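Local coordinates for putative thiol-disulfide isomerase or thioredoxin (Salmonella enterica subsp. enterica serovar Typhimurium, PDB 3L9V), which probably catalyses disulfide exchange in substrate proteins as a DsbA-like thiol-disulfide oxidoreductase of the thioredoxin superfamily, at residues His56-Gly61 with Glu66-Trp71; Trp71-Val76 with Arg105-Ala110. All blocks are in the same frame, centred on the assembly; numbering follows the deposited sequence.

Both contacts are buried and both draw on helix 64-77, which they use one after the other along its length, with Trp71 common to the two ranges. Interaction 1 ties the N-terminal half of that helix to the end of strand 52-56 and the loop behind it, so it belongs to the border between the edge of the thioredoxin sheet and the inserted helical domain. It combines a chain of imidazole and hydroxyl groups with packing on Leu67 and Trp71. Interaction 2, farther from the centre of the molecule, joins helix 64-77 to helix 100-111 through leucine, alanine and phenylalanine alone. The two meet where Ala70 O packs 3.3 Å from Phe107 CE2.

Interaction 1 (His56-Gly61 with Glu66-Trp71); sequences HVSLLG and ELTRAW
His56 reaches over to Leu67, Thr68 and Trp71 of the helix, and its side chain can be followed atom by atom. CB comes first, 3.9 Å from Trp71 CB at the foot of the indole. With CG anti to the backbone N (chi1 -160°), the ring is carried along the helix toward Thr68. There ND1 meets Thr68 OG1 at 3.1 Å, in the ring plane and nearly straight at 171°; either atom could be the donor. Next round the ring, CE1 packs 3.4 Å from Leu67 CB, approached obliquely. NE2 also lies near Leu67 CB and hydrogen-bonds the backbone N of Phe24, so both ring nitrogens are engaged and the ring's rotation is fixed. Thr68 OG1 also lies 2.6 Å from Ser58 OG, and it hydrogen-bonds Gly64 O as well. Ser58 OG is bonded in turn to Glu135 on helix 125-140. The whole group is buried: Phe22 meets both the His56 and Trp71 rings edge-to-face, while Leu67 continues onto helices 80-93 and 100-111. The end of edge strand 52-56 is thus fastened to helix 64-77, with helix 125-140 alongside.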
ATOM      1  N   HIS A  56       3.603  -1.597   2.810  1.00 24.83           N
ATOM      2  CA  HIS A  56       4.278  -2.505   1.889  1.00 25.09           C
ATOM      3  C   HIS A  56       4.624  -3.841   2.539  1.00 27.32           C
ATOM      4  O   HIS A  56       4.947  -3.903   3.732  1.00 31.87           O
ATOM      5  CB  HIS A  56       5.544  -1.850   1.312  1.00 23.92           C
ATOM      6  CG  HIS A  56       6.010  -2.496   0.054  1.00 18.36           C
ATOM      7  ND1 HIS A  56       7.006  -3.460   0.019  1.00 15.95           N
ATOM      8  CD2 HIS A  56       5.589  -2.367  -1.230  1.00 16.75           C
ATOM      9  CE1 HIS A  56       7.168  -3.879  -1.214  1.00 16.67           C
ATOM     10  NE2 HIS A  56       6.332  -3.226  -2.000  1.00 22.73           N
ATOM     11  N   VAL A  57       4.542  -4.915   1.761  1.00 21.24           N
ATOM     12  CA  VAL A  57       4.818  -6.244   2.279  1.00 18.27           C
ATOM     13  C   VAL A  57       6.101  -6.764   1.646  1.00 25.04           C
ATOM     14  O   VAL A  57       6.367  -6.533   0.466  1.00 25.41           O
ATOM     15  CB  VAL A  57       3.648  -7.247   2.056  1.00 36.41           C
ATOM     16  CG1 VAL A  57       2.293  -6.602   2.421  1.00 25.18           C
ATOM     17  CG2 VAL A  57       3.636  -7.767   0.651  1.00 38.22           C
ATOM     18  N   SER A  58       6.887  -7.466   2.451  1.00 26.23           N
ATOM     19  CA  SER A  58       8.258  -7.809   2.116  1.00 31.25           C
ATOM     20  C   SER A  58       8.354  -9.177   1.497  1.00 36.13           C
ATOM     21  O   SER A  58       9.337  -9.475   0.829  1.00 30.34           O
ATOM     22  CB  SER A  58       9.122  -7.768   3.380  1.00 28.98           C
ATOM     23  OG  SER A  58       9.068  -6.470   3.926  1.00 38.52           O
ATOM     24  N   LEU A  59       7.332 -10.004   1.713  1.00 35.22           N
ATOM     25  CA  LEU A  59       7.460 -11.413   1.366  1.00 41.63           C
ATOM     26  C   LEU A  59       7.619 -11.660  -0.129  1.00 44.61           C
ATOM     27  O   LEU A  59       8.194 -12.665  -0.540  1.00 53.78           O
ATOM     28  CB  LEU A  59       6.338 -12.278   1.976  1.00 48.42           C
ATOM     29  CG  LEU A  59       4.874 -12.303   1.526  1.00 56.36           C
ATOM     30  CD1 LEU A  59       4.688 -12.593   0.038  1.00 58.14           C
ATOM     31  CD2 LEU A  59       4.139 -13.352   2.354  1.00 57.02           C
ATOM     32  N   LEU A  60       7.132 -10.743  -0.944  1.00 35.63           N
ATOM     33  CA  LEU A  60       7.064 -10.989  -2.375  1.00 34.91           C
ATOM     34  C   LEU A  60       8.266 -10.382  -3.103  1.00 35.37           C
ATOM     35  O   LEU A  60       8.677  -9.251  -2.806  1.00 28.91           O
ATOM     36  CB  LEU A  60       5.761 -10.401  -2.917  1.00 36.55           C
ATOM     37  CG  LEU A  60       5.190 -10.881  -4.236  1.00 40.02           C
ATOM     38  CD1 LEU A  60       4.816 -12.368  -4.196  1.00 39.75           C
ATOM     39  CD2 LEU A  60       3.976 -10.039  -4.538  1.00 37.63           C
ATOM     40  N   GLY A  61       8.831 -11.147  -4.038  1.00 32.19           N
ATOM     41  CA  GLY A  61       9.893 -10.681  -4.912  1.00 29.87           C
ATOM     42  C   GLY A  61      11.280 -10.551  -4.303  1.00 34.74           C
ATOM     43  O   GLY A  61      11.450 -10.546  -3.086  1.00 38.60           O
ATOM     44  N   GLU A  66      13.788  -4.531   0.688  1.00 25.44           N
ATOM     45  CA  GLU A  66      14.365  -3.231   0.345  1.00 30.16           C
ATOM     46  C   GLU A  66      13.272  -2.218  -0.006  1.00 32.32           C
ATOM     47  O   GLU A  66      13.342  -1.047   0.371  1.00 30.34           O
ATOM     48  CB  GLU A  66      15.333  -3.375  -0.844  1.00 29.69           C
ATOM     49  CG  GLU A  66      16.664  -4.015  -0.500  1.00 34.90           C
ATOM     50  CD  GLU A  66      16.668  -5.540  -0.667  1.00 39.31           C
ATOM     51  OE1 GLU A  66      15.584  -6.165  -0.806  1.00 43.06           O
ATOM     52  OE2 GLU A  66      17.770  -6.117  -0.640  1.00 40.88           O
ATOM     53  N   LEU A  67      12.268  -2.670  -0.752  1.00 26.65           N
ATOM     54  CA  LEU A  67      11.115  -1.836  -1.053  1.00 21.87           C
ATOM     55  C   LEU A  67      10.357  -1.451   0.238  1.00 23.34           C
ATOM     56  O   LEU A  67      10.024  -0.301   0.427  1.00 24.65           O
ATOM     57  CB  LEU A  67      10.211  -2.543  -2.068  1.00 22.89           C
ATOM     58  CG  LEU A  67      10.914  -2.598  -3.455  1.00 25.11           C
ATOM     59  CD1 LEU A  67      10.206  -3.553  -4.367  1.00 24.33           C
ATOM     60  CD2 LEU A  67      10.955  -1.203  -4.087  1.00 21.07           C
ATOM     61  N   THR A  68      10.100  -2.419   1.118  1.00 30.06           N
ATOM     62  CA  THR A  68       9.431  -2.118   2.388  1.00 32.23           C
ATOM     63  C   THR A  68      10.162  -1.019   3.184  1.00 24.47           C
ATOM     64  O   THR A  68       9.536  -0.147   3.753  1.00 28.05           O
ATOM     65  CB  THR A  68       9.263  -3.394   3.266  1.00 22.80           C
ATOM     66  OG1 THR A  68       8.363  -4.306   2.621  1.00 28.08           O
ATOM     67  CG2 THR A  68       8.714  -3.058   4.720  1.00 14.04           C
ATOM     68  N   ARG A  69      11.482  -1.075   3.209  1.00 25.30           N
ATOM     69  CA  ARG A  69      12.287  -0.074   3.915  1.00 21.05           C
ATOM     70  C   ARG A  69      12.227   1.233   3.157  1.00 26.11           C
ATOM     71  O   ARG A  69      12.127   2.284   3.762  1.00 24.63           O
ATOM     72  CB  ARG A  69      13.738  -0.554   4.086  1.00 22.49           C
ATOM     73  CG  ARG A  69      14.694   0.439   4.833  1.00 22.30           C
ATOM     74  CD  ARG A  69      15.990  -0.269   5.263  1.00 25.31           C
ATOM     75  NE  ARG A  69      15.771  -1.137   6.410  1.00 28.20           N
ATOM     76  CZ  ARG A  69      15.773  -0.718   7.675  1.00 31.55           C
ATOM     77  NH1 ARG A  69      16.016   0.555   7.952  1.00 24.86           N
ATOM     78  NH2 ARG A  69      15.537  -1.575   8.662  1.00 29.33           N
ATOM     79  N   ALA A  70      12.255   1.165   1.825  1.00 25.80           N
ATOM     80  CA  ALA A  70      12.151   2.363   1.009  1.00 23.30           C
ATOM     81  C   ALA A  70      10.801   3.034   1.246  1.00 31.36           C
ATOM     82  O   ALA A  70      10.721   4.261   1.388  1.00 22.42           O
ATOM     83  CB  ALA A  70      12.338   2.025  -0.471  1.00 27.88           C
ATOM     84  N   TRP A  71       9.744   2.216   1.324  1.00 25.07           N
ATOM     85  CA  TRP A  71       8.413   2.728   1.637  1.00 21.52           C
ATOM     86  C   TRP A  71       8.331   3.317   3.059  1.00 13.54           C
ATOM     87  O   TRP A  71       7.676   4.318   3.293  1.00 30.11           O
ATOM     88  CB  TRP A  71       7.385   1.596   1.496  1.00 18.10           C
ATOM     89  CG  TRP A  71       5.983   2.079   1.582  1.00 18.50           C
ATOM     90  CD1 TRP A  71       5.102   1.873   2.621  1.00 16.76           C
ATOM     91  CD2 TRP A  71       5.272   2.847   0.594  1.00 24.52           C
ATOM     92  NE1 TRP A  71       3.899   2.490   2.340  1.00 17.73           N
ATOM     93  CE2 TRP A  71       3.970   3.077   1.102  1.00 19.30           C
ATOM     94  CE3 TRP A  71       5.617   3.378  -0.660  1.00 23.78           C
ATOM     95  CZ2 TRP A  71       3.000   3.794   0.387  1.00 21.94           C
ATOM     96  CZ3 TRP A  71       4.669   4.097  -1.363  1.00 15.92           C
ATOM     97  CH2 TRP A  71       3.365   4.298  -0.842  1.00 25.71           C
TER

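Interaction 2 (Trp71-Val76 with Arg105-Ala110); sequences WALAMV and RVFMSA
The Phe107 ring takes Leu73 over one face and the backbone of Ala74 at its edge. Leu73 CD2 stands 3.9 Å from the ring centroid, 28° off the normal, which makes a CH-pi contact; within it CZ is the nearest ring atom, at 3.5 Å. Leu73 CG is equally close to CZ, so the branch point as well as the methyl bears on the ring. At the rim, Ala74 N lies in the ring plane, 3.6 Å from CE2, and Ala74 CB adds a looser contact to the same carbon. Phe107 has CG anti to its own backbone N (chi1 -170°), and this extends the phenyl toward helix 64-77; the nearest CA atoms, those of Ala74 and Phe107, are 8.4 Å apart. Within 105-110, the Phe107 side chain makes the contact by itself. Tyr118 meets Phe107 edge-to-face, Ile83 and Ile113 touch it too, and Leu73 packs on Val127 and Ile122, so the pair sits in a wider apolar core. This is plain packing of helix 64-77 against helix 100-111 within the helical domain that DsbA-like proteins carry as an insertion in the thioredoxin fold.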
ATOM      1  N   TRP A  71       9.744   2.216   1.324  1.00 25.07           N
ATOM      2  CA  TRP A  71       8.413   2.728   1.637  1.00 21.52           C
ATOM      3  C   TRP A  71       8.331   3.317   3.059  1.00 13.54           C
ATOM      4  O   TRP A  71       7.676   4.318   3.293  1.00 30.11           O
ATOM      5  CB  TRP A  71       7.385   1.596   1.496  1.00 18.10           C
ATOM      6  CG  TRP A  71       5.983   2.079   1.582  1.00 18.50           C
ATOM      7  CD1 TRP A  71       5.102   1.873   2.621  1.00 16.76           C
ATOM      8  CD2 TRP A  71       5.272   2.847   0.594  1.00 24.52           C
ATOM      9  NE1 TRP A  71       3.899   2.490   2.340  1.00 17.73           N
ATOM     10  CE2 TRP A  71       3.970   3.077   1.102  1.00 19.30           C
ATOM     11  CE3 TRP A  71       5.617   3.378  -0.660  1.00 23.78           C
ATOM     12  CZ2 TRP A  71       3.000   3.794   0.387  1.00 21.94           C
ATOM     13  CZ3 TRP A  71       4.669   4.097  -1.363  1.00 15.92           C
ATOM     14  CH2 TRP A  71       3.365   4.298  -0.842  1.00 25.71           C
ATOM     15  N   ALA A  72       8.953   2.639   4.006  1.00 22.96           N
ATOM     16  CA  ALA A  72       9.052   3.165   5.367  1.00 22.40           C
ATOM     17  C   ALA A  72       9.660   4.578   5.305  1.00 26.29           C
ATOM     18  O   ALA A  72       9.229   5.489   6.002  1.00 22.31           O
ATOM     19  CB  ALA A  72       9.912   2.217   6.217  1.00 22.13           C
ATOM     20  N   LEU A  73      10.640   4.770   4.424  1.00 22.97           N
ATOM     21  CA  LEU A  73      11.307   6.071   4.328  1.00 21.60           C
ATOM     22  C   LEU A  73      10.347   7.095   3.741  1.00 27.44           C
ATOM     23  O   LEU A  73      10.171   8.194   4.286  1.00 30.82           O
ATOM     24  CB  LEU A  73      12.613   5.973   3.502  1.00 15.55           C
ATOM     25  CG  LEU A  73      13.337   7.308   3.352  1.00 22.16           C
ATOM     26  CD1 LEU A  73      13.737   7.885   4.728  1.00 25.14           C
ATOM     27  CD2 LEU A  73      14.559   7.127   2.436  1.00 24.21           C
ATOM     28  N   ALA A  74       9.707   6.722   2.630  1.00 23.15           N
ATOM     29  CA  ALA A  74       8.620   7.508   2.066  1.00 17.88           C
ATOM     30  C   ALA A  74       7.588   7.943   3.130  1.00 24.22           C
ATOM     31  O   ALA A  74       7.193   9.099   3.186  1.00 27.47           O
ATOM     32  CB  ALA A  74       7.903   6.707   0.976  1.00 23.00           C
HETATM   33  N   MSE A  75       7.108   7.001   3.929  1.00 22.64           N
HETATM   34  CA  MSE A  75       6.134   7.344   4.968  1.00 30.86           C
HETATM   35  C   MSE A  75       6.729   8.367   5.960  1.00 27.11           C
HETATM   36  O   MSE A  75       6.136   9.406   6.231  1.00 28.97           O
HETATM   37  CB  MSE A  75       5.660   6.081   5.712  1.00 23.26           C
HETATM   38  CG  MSE A  75       5.017   4.975   4.829  1.00 37.96           C
HETATM   39 SE   MSE A  75       4.608   3.336   5.891  1.00 44.41          SE
HETATM   40  CE  MSE A  75       2.929   4.053   6.506  1.00 33.51           C
ATOM     41  N   VAL A  76       7.911   8.089   6.489  1.00 33.43           N
ATOM     42  CA  VAL A  76       8.543   9.053   7.391  1.00 30.11           C
ATOM     43  C   VAL A  76       8.618  10.452   6.751  1.00 35.00           C
ATOM     44  O   VAL A  76       8.357  11.448   7.421  1.00 34.71           O
ATOM     45  CB  VAL A  76       9.926   8.578   7.838  1.00 32.61           C
ATOM     46  CG1 VAL A  76      10.678   9.704   8.582  1.00 32.88           C
ATOM     47  CG2 VAL A  76       9.786   7.345   8.733  1.00 27.40           C
ATOM     48  N   ARG A 105      18.037   4.665  -6.427  1.00 35.68           N
ATOM     49  CA  ARG A 105      18.053   5.550  -7.583  1.00 32.29           C
ATOM     50  C   ARG A 105      16.653   6.073  -7.894  1.00 30.17           C
ATOM     51  O   ARG A 105      16.451   7.275  -8.075  1.00 28.93           O
ATOM     52  CB  ARG A 105      18.687   4.824  -8.785  1.00 38.53           C
ATOM     53  CG  ARG A 105      18.868   5.666 -10.028  1.00 47.18           C
ATOM     54  CD  ARG A 105      19.487   4.838 -11.161  1.00 56.83           C
ATOM     55  NE  ARG A 105      18.857   3.525 -11.322  1.00 62.02           N
ATOM     56  CZ  ARG A 105      17.677   3.318 -11.907  1.00 65.81           C
ATOM     57  NH1 ARG A 105      16.974   4.335 -12.391  1.00 68.50           N
ATOM     58  NH2 ARG A 105      17.191   2.090 -11.998  1.00 67.71           N
ATOM     59  N   VAL A 106      15.664   5.180  -7.928  1.00 31.29           N
ATOM     60  CA  VAL A 106      14.299   5.626  -8.192  1.00 18.84           C
ATOM     61  C   VAL A 106      13.782   6.526  -7.045  1.00 20.99           C
ATOM     62  O   VAL A 106      13.027   7.464  -7.280  1.00 30.31           O
ATOM     63  CB  VAL A 106      13.332   4.427  -8.372  1.00 35.72           C
ATOM     64  CG1 VAL A 106      11.886   4.904  -8.340  1.00 34.48           C
ATOM     65  CG2 VAL A 106      13.646   3.644  -9.667  1.00 26.67           C
ATOM     66  N   PHE A 107      14.160   6.233  -5.801  1.00 24.53           N
ATOM     67  CA  PHE A 107      13.648   7.031  -4.680  1.00 24.19           C
ATOM     68  C   PHE A 107      14.204   8.455  -4.802  1.00 31.38           C
ATOM     69  O   PHE A 107      13.465   9.434  -4.695  1.00 33.28           O
ATOM     70  CB  PHE A 107      14.055   6.406  -3.342  1.00 24.67           C
ATOM     71  CG  PHE A 107      13.374   7.017  -2.141  1.00 30.89           C
ATOM     72  CD1 PHE A 107      13.741   8.274  -1.677  1.00 32.91           C
ATOM     73  CD2 PHE A 107      12.402   6.312  -1.449  1.00 29.58           C
ATOM     74  CE1 PHE A 107      13.132   8.836  -0.558  1.00 32.40           C
ATOM     75  CE2 PHE A 107      11.780   6.853  -0.332  1.00 26.52           C
ATOM     76  CZ  PHE A 107      12.134   8.126   0.116  1.00 32.21           C
HETATM   77  N   MSE A 108      15.509   8.553  -5.051  1.00 25.25           N
HETATM   78  CA  MSE A 108      16.183   9.858  -5.203  1.00 30.89           C
HETATM   79  C   MSE A 108      15.636  10.667  -6.356  1.00 27.87           C
HETATM   80  O   MSE A 108      15.448  11.865  -6.244  1.00 31.55           O
HETATM   81  CB  MSE A 108      17.688   9.663  -5.425  1.00 28.29           C
HETATM   82  CG  MSE A 108      18.404   9.202  -4.190  1.00 32.55           C
HETATM   83 SE   MSE A 108      20.224   8.751  -4.645  1.00 43.17          SE
HETATM   84  CE  MSE A 108      20.630  10.463  -5.553  1.00 22.56           C
ATOM     85  N   SER A 109      15.367  10.000  -7.471  1.00 31.88           N
ATOM     86  CA  SER A 109      14.833  10.687  -8.635  1.00 31.31           C
ATOM     87  C   SER A 109      13.426  11.223  -8.387  1.00 31.52           C
ATOM     88  O   SER A 109      13.056  12.274  -8.882  1.00 34.99           O
ATOM     89  CB  SER A 109      14.825   9.746  -9.841  1.00 38.41           C
ATOM     90  OG  SER A 109      14.214  10.373 -10.953  1.00 43.05           O
ATOM     91  N   ALA A 110      12.633  10.504  -7.612  1.00 34.16           N
ATOM     92  CA  ALA A 110      11.249  10.908  -7.383  1.00 28.76           C
ATOM     93  C   ALA A 110      11.181  12.032  -6.352  1.00 35.40           C
ATOM     94  O   ALA A 110      10.286  12.891  -6.380  1.00 31.78           O
ATOM     95  CB  ALA A 110      10.438   9.711  -6.906  1.00 31.02           C
TER